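Local atomic coordinates of Exo-alpha-sialidase (Clostridium perfringens, PDB entry 2V72), a protein that binds galactose through a family 32 carbohydrate-binding module, the part present here, and as a whole enzyme probably releases terminal sialic acids from glycans. Residues Q53-N58 / A134-L139; T82-H87 / K109-D114; M16-T21 / S31-N36. One frame throughout, in Å; residues are numbered along the deposited sequence.

Contact 1 (Q53-N58 / A134-L139); sequences QSLSVN and ASIAEL. With CA (calcium ion), chain B.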
# COMPACT_ATOMS: atom_id res chain seq x y z
N GLN A 53 6.24 9.40 -1.97
CA GLN A 53 5.71 8.74 -3.16
C GLN A 53 4.59 7.85 -2.66
O GLN A 53 4.54 7.54 -1.46
CB GLN A 53 6.78 7.92 -3.89
CG GLN A 53 7.98 8.72 -4.42
CD GLN A 53 7.62 9.67 -5.56
OE1 GLN A 53 6.74 9.39 -6.38
NE2 GLN A 53 8.32 10.80 -5.62
N SER A 54 3.69 7.43 -3.55
CA SER A 54 2.49 6.72 -3.13
C SER A 54 2.12 5.57 -4.06
O SER A 54 2.57 5.53 -5.20
CB SER A 54 1.32 7.69 -3.03
OG SER A 54 0.99 8.20 -4.30
N LEU A 55 1.31 4.66 -3.54
CA LEU A 55 0.75 3.55 -4.31
C LEU A 55 -0.76 3.63 -4.17
O LEU A 55 -1.28 3.63 -3.06
CB LEU A 55 1.27 2.21 -3.80
CG LEU A 55 0.57 0.91 -4.23
CD1 LEU A 55 0.94 0.50 -5.65
CD2 LEU A 55 0.87 -0.24 -3.26
N SER A 56 -1.46 3.73 -5.30
CA SER A 56 -2.91 3.75 -5.28
C SER A 56 -3.40 2.41 -5.76
O SER A 56 -2.89 1.87 -6.75
CB SER A 56 -3.48 4.86 -6.18
OG SER A 56 -3.02 6.13 -5.76
N VAL A 57 -4.37 1.86 -5.03
CA VAL A 57 -4.98 0.60 -5.39
C VAL A 57 -6.49 0.81 -5.53
O VAL A 57 -7.18 1.13 -4.55
CB VAL A 57 -4.67 -0.50 -4.33
CG1 VAL A 57 -5.32 -1.82 -4.73
CG2 VAL A 57 -3.17 -0.67 -4.16
N ASN A 58 -6.98 0.65 -6.75
CA ASN A 58 -8.40 0.69 -7.02
C ASN A 58 -9.01 -0.66 -6.68
O ASN A 58 -8.44 -1.70 -7.00
CB ASN A 58 -8.68 1.05 -8.48
CG ASN A 58 -10.14 1.33 -8.73
OD1 ASN A 58 -10.93 0.41 -8.97
ND2 ASN A 58 -10.51 2.61 -8.69
N ALA A 134 10.48 3.41 -1.02
CA ALA A 134 9.24 2.81 -0.54
C ALA A 134 9.07 1.49 -1.28
O ALA A 134 9.21 1.45 -2.51
CB ALA A 134 8.06 3.74 -0.81
N SER A 135 8.79 0.43 -0.53
CA SER A 135 8.47 -0.88 -1.09
C SER A 135 7.31 -1.54 -0.34
O SER A 135 7.14 -1.35 0.87
CB SER A 135 9.70 -1.79 -1.12
OG SER A 135 10.29 -1.96 0.16
N ILE A 136 6.50 -2.29 -1.09
CA ILE A 136 5.41 -3.10 -0.57
C ILE A 136 5.37 -4.36 -1.43
O ILE A 136 5.21 -4.27 -2.65
CB ILE A 136 4.02 -2.38 -0.63
CG1 ILE A 136 3.95 -1.21 0.37
CG2 ILE A 136 2.88 -3.36 -0.36
CD1 ILE A 136 2.73 -0.31 0.20
N ALA A 137 5.55 -5.52 -0.81
CA ALA A 137 5.53 -6.78 -1.54
C ALA A 137 4.10 -7.28 -1.76
O ALA A 137 3.80 -7.85 -2.81
CB ALA A 137 6.40 -7.84 -0.83
N GLU A 138 3.23 -7.07 -0.77
CA GLU A 138 1.81 -7.43 -0.88
C GLU A 138 0.90 -6.46 -0.14
O GLU A 138 1.23 -5.97 0.94
CB GLU A 138 1.55 -8.85 -0.38
CG GLU A 138 1.83 -9.96 -1.37
CD GLU A 138 1.02 -9.83 -2.63
OE1 GLU A 138 -0.23 -9.92 -2.57
OE2 GLU A 138 1.63 -9.66 -3.70
N LEU A 139 -0.26 -6.18 -0.74
CA LEU A 139 -1.27 -5.34 -0.14
C LEU A 139 -2.63 -6.03 -0.25
O LEU A 139 -3.07 -6.39 -1.34
CB LEU A 139 -1.32 -3.96 -0.79
CG LEU A 139 -2.21 -2.98 -0.03
CD1 LEU A 139 -1.55 -1.62 0.11
CD2 LEU A 139 -3.61 -2.88 -0.63
CA CA B . 3.81 -9.25 -4.66

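Contact 2 (T82-H87 / K109-D114); sequences TKYEIH and KTVTFD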
# COMPACT_ATOMS: atom_id res chain seq x y z
N THR A 82 8.40 3.89 7.01
CA THR A 82 8.43 4.21 8.44
C THR A 82 7.39 5.25 8.86
O THR A 82 6.95 5.26 10.01
CB THR A 82 9.83 4.72 8.88
OG1 THR A 82 10.15 5.92 8.18
CG2 THR A 82 10.91 3.66 8.64
N LYS A 83 7.01 6.14 7.93
CA LYS A 83 5.99 7.15 8.18
C LYS A 83 5.04 7.19 6.97
O LYS A 83 5.49 7.26 5.82
CB LYS A 83 6.64 8.52 8.40
CG LYS A 83 5.79 9.50 9.21
CD LYS A 83 6.41 10.89 9.27
CE LYS A 83 5.48 11.85 10.00
NZ LYS A 83 5.51 13.25 9.46
N TYR A 84 3.74 7.13 7.25
CA TYR A 84 2.74 6.90 6.22
C TYR A 84 1.46 7.73 6.40
O TYR A 84 1.20 8.29 7.47
CB TYR A 84 2.37 5.40 6.16
CG TYR A 84 1.63 4.91 7.39
CD1 TYR A 84 0.23 4.91 7.43
CD2 TYR A 84 2.32 4.46 8.51
CE1 TYR A 84 -0.45 4.48 8.57
CE2 TYR A 84 1.65 4.03 9.65
CZ TYR A 84 0.27 4.03 9.67
OH TYR A 84 -0.38 3.60 10.80
N GLU A 85 0.68 7.80 5.32
CA GLU A 85 -0.70 8.30 5.33
C GLU A 85 -1.52 7.34 4.49
O GLU A 85 -1.01 6.77 3.52
CB GLU A 85 -0.80 9.68 4.69
CG GLU A 85 -0.36 10.86 5.55
CD GLU A 85 -0.43 12.18 4.77
OE1 GLU A 85 -0.71 12.14 3.55
OE2 GLU A 85 -0.19 13.25 5.37
N ILE A 86 -2.78 7.16 4.86
CA ILE A 86 -3.71 6.39 4.05
C ILE A 86 -4.96 7.23 3.75
O ILE A 86 -5.59 7.76 4.66
CB ILE A 86 -4.10 5.04 4.74
CG1 ILE A 86 -2.84 4.21 5.07
CG2 ILE A 86 -5.09 4.25 3.89
CD1 ILE A 86 -3.12 2.78 5.56
N HIS A 87 -5.27 7.38 2.47
CA HIS A 87 -6.46 8.10 2.02
C HIS A 87 -7.37 7.13 1.31
O HIS A 87 -6.90 6.20 0.66
CB HIS A 87 -6.11 9.22 1.04
CG HIS A 87 -5.28 10.32 1.61
ND1 HIS A 87 -3.93 10.18 1.85
CD2 HIS A 87 -5.59 11.59 1.96
CE1 HIS A 87 -3.45 11.31 2.33
NE2 HIS A 87 -4.44 12.18 2.41
N LYS A 109 2.28 -5.09 8.48
CA LYS A 109 1.73 -3.95 9.20
C LYS A 109 0.24 -3.91 8.91
O LYS A 109 -0.17 -3.88 7.75
CB LYS A 109 2.42 -2.65 8.76
CG LYS A 109 3.95 -2.75 8.64
CD LYS A 109 4.66 -2.41 9.95
CE LYS A 109 5.96 -3.24 10.18
NZ LYS A 109 6.91 -3.31 9.02
N THR A 110 -0.57 -3.95 9.97
CA THR A 110 -2.02 -3.88 9.82
C THR A 110 -2.58 -2.51 10.21
O THR A 110 -2.04 -1.81 11.07
CB THR A 110 -2.76 -4.97 10.64
OG1 THR A 110 -2.33 -4.93 12.01
CG2 THR A 110 -2.51 -6.37 10.07
N VAL A 111 -3.66 -2.14 9.52
CA VAL A 111 -4.42 -0.95 9.84
C VAL A 111 -5.88 -1.38 9.89
O VAL A 111 -6.42 -1.92 8.93
CB VAL A 111 -4.21 0.18 8.79
CG1 VAL A 111 -5.21 1.31 9.00
CG2 VAL A 111 -2.78 0.72 8.87
N THR A 112 -6.52 -1.15 11.04
CA THR A 112 -7.90 -1.57 11.22
C THR A 112 -8.82 -0.38 11.45
O THR A 112 -8.46 0.59 12.12
CB THR A 112 -8.02 -2.64 12.34
OG1 THR A 112 -7.22 -3.77 12.00
CG2 THR A 112 -9.48 -3.10 12.52
N PHE A 113 -10.01 -0.45 10.85
CA PHE A 113 -11.03 0.56 11.03
C PHE A 113 -12.20 -0.03 11.81
O PHE A 113 -13.00 -0.80 11.26
CB PHE A 113 -11.48 1.11 9.67
CG PHE A 113 -10.36 1.63 8.81
CD1 PHE A 113 -9.85 0.86 7.77
CD2 PHE A 113 -9.80 2.88 9.05
CE1 PHE A 113 -8.81 1.33 6.98
CE2 PHE A 113 -8.76 3.36 8.26
CZ PHE A 113 -8.27 2.59 7.22
N ASP A 114 -12.29 0.34 13.09
CA ASP A 114 -13.38 -0.08 13.98
C ASP A 114 -14.75 0.18 13.33
O ASP A 114 -15.61 -0.70 13.30
CB ASP A 114 -13.29 0.62 15.34
CG ASP A 114 -12.06 0.20 16.15
OD1 ASP A 114 -11.56 -0.94 15.98
OD2 ASP A 114 -11.59 1.02 16.98

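Contact 3 (M16-T21 / S31-N36); sequences MTASAT and SAIDGN. With CA (calcium ion), chain B.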
# COMPACT_ATOMS: atom_id res chain seq x y z
N MET A 16 -8.57 -5.95 -8.20
CA MET A 16 -7.85 -4.71 -7.98
C MET A 16 -6.98 -4.38 -9.18
O MET A 16 -6.67 -5.26 -9.99
CB MET A 16 -6.98 -4.80 -6.72
CG MET A 16 -7.73 -5.26 -5.47
SD MET A 16 -6.59 -5.43 -4.10
CE MET A 16 -7.70 -5.94 -2.79
N THR A 17 -6.65 -3.10 -9.30
CA THR A 17 -5.66 -2.60 -10.24
C THR A 17 -4.82 -1.62 -9.45
O THR A 17 -5.34 -0.94 -8.56
CB THR A 17 -6.31 -1.85 -11.43
OG1 THR A 17 -7.30 -0.95 -10.94
CG2 THR A 17 -6.96 -2.83 -12.40
N ALA A 18 -3.53 -1.56 -9.77
CA ALA A 18 -2.61 -0.76 -9.00
C ALA A 18 -1.89 0.29 -9.84
O ALA A 18 -1.71 0.13 -11.06
CB ALA A 18 -1.60 -1.65 -8.28
N SER A 19 -1.46 1.35 -9.16
CA SER A 19 -0.81 2.49 -9.78
C SER A 19 0.15 3.09 -8.77
O SER A 19 -0.14 3.08 -7.58
CB SER A 19 -1.87 3.52 -10.18
OG SER A 19 -1.32 4.52 -11.01
N ALA A 20 1.28 3.61 -9.23
CA ALA A 20 2.20 4.32 -8.34
C ALA A 20 2.85 5.55 -9.00
O ALA A 20 2.98 5.60 -10.22
CB ALA A 20 3.26 3.39 -7.82
N THR A 21 3.25 6.51 -8.18
CA THR A 21 3.83 7.76 -8.66
C THR A 21 5.31 7.57 -9.00
O THR A 21 5.91 8.38 -9.73
CB THR A 21 3.69 8.88 -7.60
OG1 THR A 21 4.28 8.45 -6.37
CG2 THR A 21 2.23 9.22 -7.37
N SER A 31 2.82 -5.45 -8.89
CA SER A 31 3.49 -6.48 -8.13
C SER A 31 3.18 -6.41 -6.65
O SER A 31 3.52 -7.32 -5.91
CB SER A 31 5.00 -6.42 -8.38
OG SER A 31 5.30 -6.98 -9.64
N ALA A 32 2.52 -5.34 -6.22
CA ALA A 32 2.05 -5.20 -4.84
C ALA A 32 0.76 -6.00 -4.60
O ALA A 32 0.40 -6.26 -3.45
CB ALA A 32 1.84 -3.74 -4.49
N ILE A 33 0.09 -6.39 -5.68
CA ILE A 33 -1.22 -7.04 -5.60
C ILE A 33 -1.33 -8.34 -6.41
O ILE A 33 -2.39 -8.65 -6.96
CB ILE A 33 -2.38 -6.06 -5.99
CG1 ILE A 33 -2.12 -5.40 -7.36
CG2 ILE A 33 -2.56 -4.99 -4.90
CD1 ILE A 33 -3.37 -4.82 -8.02
N ASP A 34 -0.24 -9.11 -6.46
CA ASP A 34 -0.20 -10.33 -7.28
C ASP A 34 -0.19 -11.62 -6.46
O ASP A 34 -0.01 -12.71 -7.01
CB ASP A 34 0.99 -10.30 -8.26
CG ASP A 34 2.35 -10.26 -7.56
OD1 ASP A 34 2.41 -10.05 -6.32
OD2 ASP A 34 3.37 -10.45 -8.26
N GLY A 35 -0.37 -11.49 -5.15
CA GLY A 35 -0.46 -12.65 -4.27
C GLY A 35 0.85 -13.38 -4.04
O GLY A 35 0.85 -14.49 -3.51
N ASN A 36 1.95 -12.74 -4.42
CA ASN A 36 3.29 -13.32 -4.33
C ASN A 36 4.19 -12.43 -3.47
O ASN A 36 4.45 -11.28 -3.82
CB ASN A 36 3.89 -13.49 -5.73
CG ASN A 36 5.18 -14.31 -5.74
OD1 ASN A 36 6.06 -14.13 -4.90
ND2 ASN A 36 5.29 -15.22 -6.69
CA CA B . 3.81 -9.25 -4.66

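Contact 1 (Q53-N58 / A134-L139)
Leu55 and Ile136 meet at the ends of their side chains, Leu55 CD2 lying 3.9 Å from Ile136 CD1; the two chains run at a slant, and the closest approach is between one methyl of each. CB of Leu55 points at the facing strand, and chi1 (165°) turns CG to the carbonyl side, anti to the backbone N, placing CD2 at Ile136. Ile136 answers with its longer branch: the chain through CG1 is extended (chi2 170°), which puts CD1 at the far end of the chain, against Leu55. The same CD2 of Leu55 also has Leu139 CD1 at 4.4 Å, a looser contact, so this methyl faces two residues of the other segment.

Val57 and Leu139 are set differently. They pass alongside each other in opposite directions, and the approach is between Val57 CG2 and Leu139 CD2 at 4.2 Å. The valine methyl, beside its own backbone N, and the longer leucine branch share the distance, and a beta-branched residue suits the extended strand. All four residues are buried and apolar, as expected where two sheets face each other.

Between Ile136 and Leu139 the strand is broken by a classic beta bulge, in which Ala137 and Glu138 both face Thr71. The extra residue lets both apolar side chains point inward while the bulge faces the calcium ion, bound by Ala137 O at 2.3 Å and Glu138 OE2 at 2.4 Å. Ser31, Asp34, Asn36 and Thr39 complete the site.

Strand 53-59 is held in its sheet between strands 17-20 and 121-129, with backbone bonds such as Leu55 to Ile124 and Ser56 to Ser19. Strand 135-142 belongs to the facing sheet beside strands 62-71 and 41-42, and Trp41 of the latter packs against both Leu55 and Ile136.

Contact 2 (T82-H87 / K109-D114)
Val111 CG2 is the methyl on which this contact turns: Ile86 CD1 lies 3.9 Å from it, and Tyr84 approaches the same methyl with OH at 4.2 Å and ring carbon CE1 at 4.4 Å. Ile86 and Val111 reach toward each other tip to tip across the gap. The isoleucine can do so because CG1 is anti to the carbonyl carbon and the chain beyond it is extended (chi2 -171°), which places CD1 at full length. Valine, short and beta-branched, fits the extended backbone of its strand and offers CG2 to both partners. The Tyr84 ring meets that methyl obliquely, and its length lets it span the gap from a residue two places before Ile86.

Further out, neighbouring side chains pack round these groups. Tyr84 stacks on the ring of Trp102, which also touches Val111, so the indole is a shared neighbour of both sides. Ile86 rests on Ile122 and Ile124 of strand 121-129 and on Ala98 of strand 93-101. Farther along strand 109-113, Phe113 packs on Val65 and Ile68 of its own sheet and on Val97 of the opposite one.

Strand 84-90 pairs with strands 93-101 and 121-129, strand 109-113 with strand 62-71, and the two sheets are joined here by apolar side chains. This is the face-to-face packing of a beta-sandwich, the fold of F5/8 type C (discoidin-like) domains and of family 32 carbohydrate-binding modules.

Contact 3 (M16-T21 / S31-N36)
The calcium-binding loop of this beta-sandwich module, part of the chain between strands 17-20 and 41-42, packs here against the edge strand of a sheet. Ile33 makes the contact, standing between loop residues whose oxygens hold the metal. Its CD1 lies 3.6 Å from Ala18 CB and 3.8 Å from Met16 CB, and it also rests on the backbone between them, with Thr17 C at 3.8 Å. In Ile33, CG1 sits between the backbone N and the carbonyl carbon (chi1 53°), and the extended chain beyond it carries CD1 onto the strand. The other branch, CG2, faces the sulfur of Met16, whose side chain crosses that of Ile33 at a slant. Alanine suits position 18 because its single methyl allows the backbone to come close, whereas the long, unbranched Met16, extended beyond CG, runs on past the isoleucine to Ile11 and Val57.

On the metal side, Ser31 O, Asp34 OD1 and Asn36 O each lie 2.3 Å from the calcium ion. Two of these three ligands are backbone carbonyls, so the course of the loop itself shapes the site. Gly35, with its positive phi of 72°, suits the turn between Asp34 and Asn36, and a weak hydrogen bond of 3.3 Å from Asn36 N to Asp34 OD1 spans that turn. Thr39 (O and OG1), Ala137 O and Glu138 OE2 complete seven ligands.

Chemically the loop has two characters. Its oxygens are drawn together by a divalent cation: Ser31 O and Asp34 OD1, 3.0 Å apart, would probably repel each other without the calcium ion that both bind. The Asp34 carboxylate probably stays ionised beside it, as does that of Glu138 from strand 135-142. The loop's isoleucine, by contrast, joins it to strand 17-20 through apolar contact alone.

Overall arrangement
Along the chain contact 3 closes first; contact 1 then opens, and contact 2 is nested inside the loop that contact 1 closes. Contacts 1 and 3 are neighbours, their centres about 7 Å apart: strands 17-20 and 53-59 pair in one sheet, Gln53 OE1 lies 2.6 Å from Thr21 OG1 in a probable hydrogen bond, and both contacts supply ligands to one calcium ion. Contact 2 joins the same two sheets as contact 1, with centres about 12 Å apart, and lies about 17 Å from the centre of contact 3, on the opposite side of the chain's centre. Contacts 1 and 2 close the sandwich, while calcium ties the loop of contact 3 to strand 135-142.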